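Side-chain contact in regulatory protein SWI6 (Saccharomyces cerevisiae, PDB 1SW6), which acts with SWI4 in SBF and with MBP1 in MBF to drive cell-cycle-dependent transcription, here represented by its ankyrin-repeat domain: residues Leu268-Ile272 with Ala273-Asn277. Residues are numbered along the deposited sequence; the frame is centred on the assembly and turned at random.
Sequences LKWII and ANMLN
Asn274 lies across one face of the Trp270 indole, one turn along the same helix. Its CB sits 3.6 Å from the centroid of the Trp270 six-membered ring, 12° off the normal, a CH-pi contact, while its ND2 lies over the five-membered ring, the amide plane 34° from that of the indole. The indole reaches this place because Trp270 CG is anti to the backbone N (chi1 -172°), which swings the ring towards the following turn. Trp270 O takes two donors, Asn274 N at 2.8 Å and Asn274 ND2 at 3.0 Å, the latter tilted from the carbonyl plane; the ND2 bond helps hold the amide's rotation. Trp270 NE1, beneath the amide, gives its hydrogen to Leu43 O instead. At the indole's edge, Met275 CE approaches both Trp270 CZ3 and Ile271 CD1, each at 4.3 Å; its bent thioether chain also packs on Ile204 and Leu205 of helix 204-212. An alanine in place of Trp270 would probably leave Asn274 CB without its aromatic platform and Leu43 O without its donor, opening a gap beside Met275. Ile271 O accepts from Met275 N and from Leu276 N (2.9 Å), which arrive from opposite faces of its plane as the helix widens. Water 1 bridges Ile272 O to Asn277 N (2.7 Å from the latter), and Asn277 OD1 takes a hydrogen bond from Asp308 N. The arrangement is that of a wider pi-type turn, Leu276 N bonding to Ile271 O five residues back, in the last part of helix 268-276 of the third ankyrin repeat.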
loop_
_atom_site.group_PDB
_atom_site.type_symbol
_atom_site.label_atom_id
_atom_site.label_comp_id
_atom_site.label_asym_id
_atom_site.label_seq_id
_atom_site.Cartn_x
_atom_site.Cartn_y
_atom_site.Cartn_z
ATOM N N LEU A 268 18.392 -3.382 27.739
ATOM C CA LEU A 268 17.223 -2.865 28.421
ATOM C C LEU A 268 17.384 -1.426 28.905
ATOM O O LEU A 268 16.514 -0.581 28.662
ATOM C CB LEU A 268 16.847 -3.785 29.588
ATOM C CG LEU A 268 15.620 -3.320 30.384
ATOM C CD1 LEU A 268 14.400 -3.237 29.473
ATOM C CD2 LEU A 268 15.362 -4.279 31.532
ATOM N N LYS A 269 18.492 -1.126 29.577
ATOM C CA LYS A 269 18.662 0.231 30.050
ATOM C C LYS A 269 18.769 1.241 28.892
ATOM O O LYS A 269 18.386 2.414 29.036
ATOM C CB LYS A 269 19.862 0.321 31.000
ATOM C CG LYS A 269 21.193 -0.146 30.474
ATOM C CD LYS A 269 22.194 -0.090 31.627
ATOM C CE LYS A 269 23.592 -0.480 31.203
ATOM N NZ LYS A 269 23.645 -1.899 30.772
ATOM N N TRP A 270 19.272 0.792 27.742
ATOM C CA TRP A 270 19.376 1.691 26.595
ATOM C C TRP A 270 17.975 2.007 26.091
ATOM O O TRP A 270 17.676 3.150 25.766
ATOM C CB TRP A 270 20.168 1.073 25.441
ATOM C CG TRP A 270 20.435 2.083 24.346
ATOM C CD1 TRP A 270 21.508 2.932 24.254
ATOM C CD2 TRP A 270 19.584 2.398 23.230
ATOM N NE1 TRP A 270 21.376 3.751 23.156
ATOM C CE2 TRP A 270 20.208 3.444 22.510
ATOM C CE3 TRP A 270 18.356 1.899 22.771
ATOM C CZ2 TRP A 270 19.647 4.000 21.348
ATOM C CZ3 TRP A 270 17.792 2.456 21.610
ATOM C CH2 TRP A 270 18.443 3.496 20.917
ATOM N N ILE A 271 17.126 0.983 26.026
ATOM C CA ILE A 271 15.748 1.144 25.559
ATOM C C ILE A 271 15.007 2.105 26.479
ATOM O O ILE A 271 14.349 3.039 26.015
ATOM C CB ILE A 271 15.007 -0.221 25.529
ATOM C CG1 ILE A 271 15.668 -1.155 24.513
ATOM C CG2 ILE A 271 13.556 -0.028 25.132
ATOM C CD1 ILE A 271 15.616 -0.632 23.085
ATOM N N ILE A 272 15.121 1.873 27.783
ATOM C CA ILE A 272 14.475 2.734 28.771
ATOM C C ILE A 272 14.986 4.169 28.673
ATOM O O ILE A 272 14.201 5.101 28.593
ATOM C CB ILE A 272 14.704 2.215 30.217
ATOM C CG1 ILE A 272 13.932 0.905 30.404
ATOM C CG2 ILE A 272 14.246 3.256 31.242
ATOM C CD1 ILE A 272 14.201 0.195 31.718
ATOM N N ALA A 273 16.298 4.354 28.631
ATOM C CA ALA A 273 16.836 5.714 28.573
ATOM C C ALA A 273 16.723 6.446 27.238
ATOM O O ALA A 273 16.613 7.668 27.225
ATOM C CB ALA A 273 18.282 5.712 29.015
ATOM N N ASN A 274 16.728 5.714 26.125
ATOM C CA ASN A 274 16.690 6.346 24.804
ATOM C C ASN A 274 15.441 6.201 23.955
ATOM O O ASN A 274 15.247 6.962 23.012
ATOM C CB ASN A 274 17.862 5.843 23.967
ATOM C CG ASN A 274 19.183 6.151 24.592
ATOM O OD1 ASN A 274 19.634 7.298 24.596
ATOM N ND2 ASN A 274 19.819 5.125 25.147
ATOM N N MET A 275 14.600 5.224 24.256
ATOM C CA MET A 275 13.438 5.049 23.418
ATOM C C MET A 275 12.104 5.149 24.108
ATOM O O MET A 275 11.209 5.852 23.629
ATOM C CB MET A 275 13.531 3.705 22.693
ATOM C CG MET A 275 12.479 3.511 21.620
ATOM S SD MET A 275 12.447 1.814 21.058
ATOM C CE MET A 275 13.902 1.798 20.011
ATOM N N LEU A 276 11.972 4.444 25.228
ATOM C CA LEU A 276 10.719 4.397 25.952
ATOM C C LEU A 276 10.056 5.742 26.175
ATOM O O LEU A 276 8.859 5.874 25.934
ATOM C CB LEU A 276 10.891 3.670 27.292
ATOM C CG LEU A 276 9.610 3.532 28.141
ATOM C CD1 LEU A 276 8.519 2.807 27.350
ATOM C CD2 LEU A 276 9.914 2.765 29.430
ATOM N N ASN A 277 10.823 6.730 26.619
ATOM C CA ASN A 277 10.282 8.060 26.893
ATOM C C ASN A 277 10.752 9.129 25.906
ATOM O O ASN A 277 10.722 10.317 26.220
ATOM C CB ASN A 277 10.648 8.487 28.324
ATOM C CG ASN A 277 10.191 7.477 29.370
ATOM O OD1 ASN A 277 9.001 7.194 29.500
ATOM N ND2 ASN A 277 11.141 6.927 30.117
HETATM O O HOH W 1 13.517 7.158 26.660
HETATM O O HOH W 2 14.420 7.742 30.071
#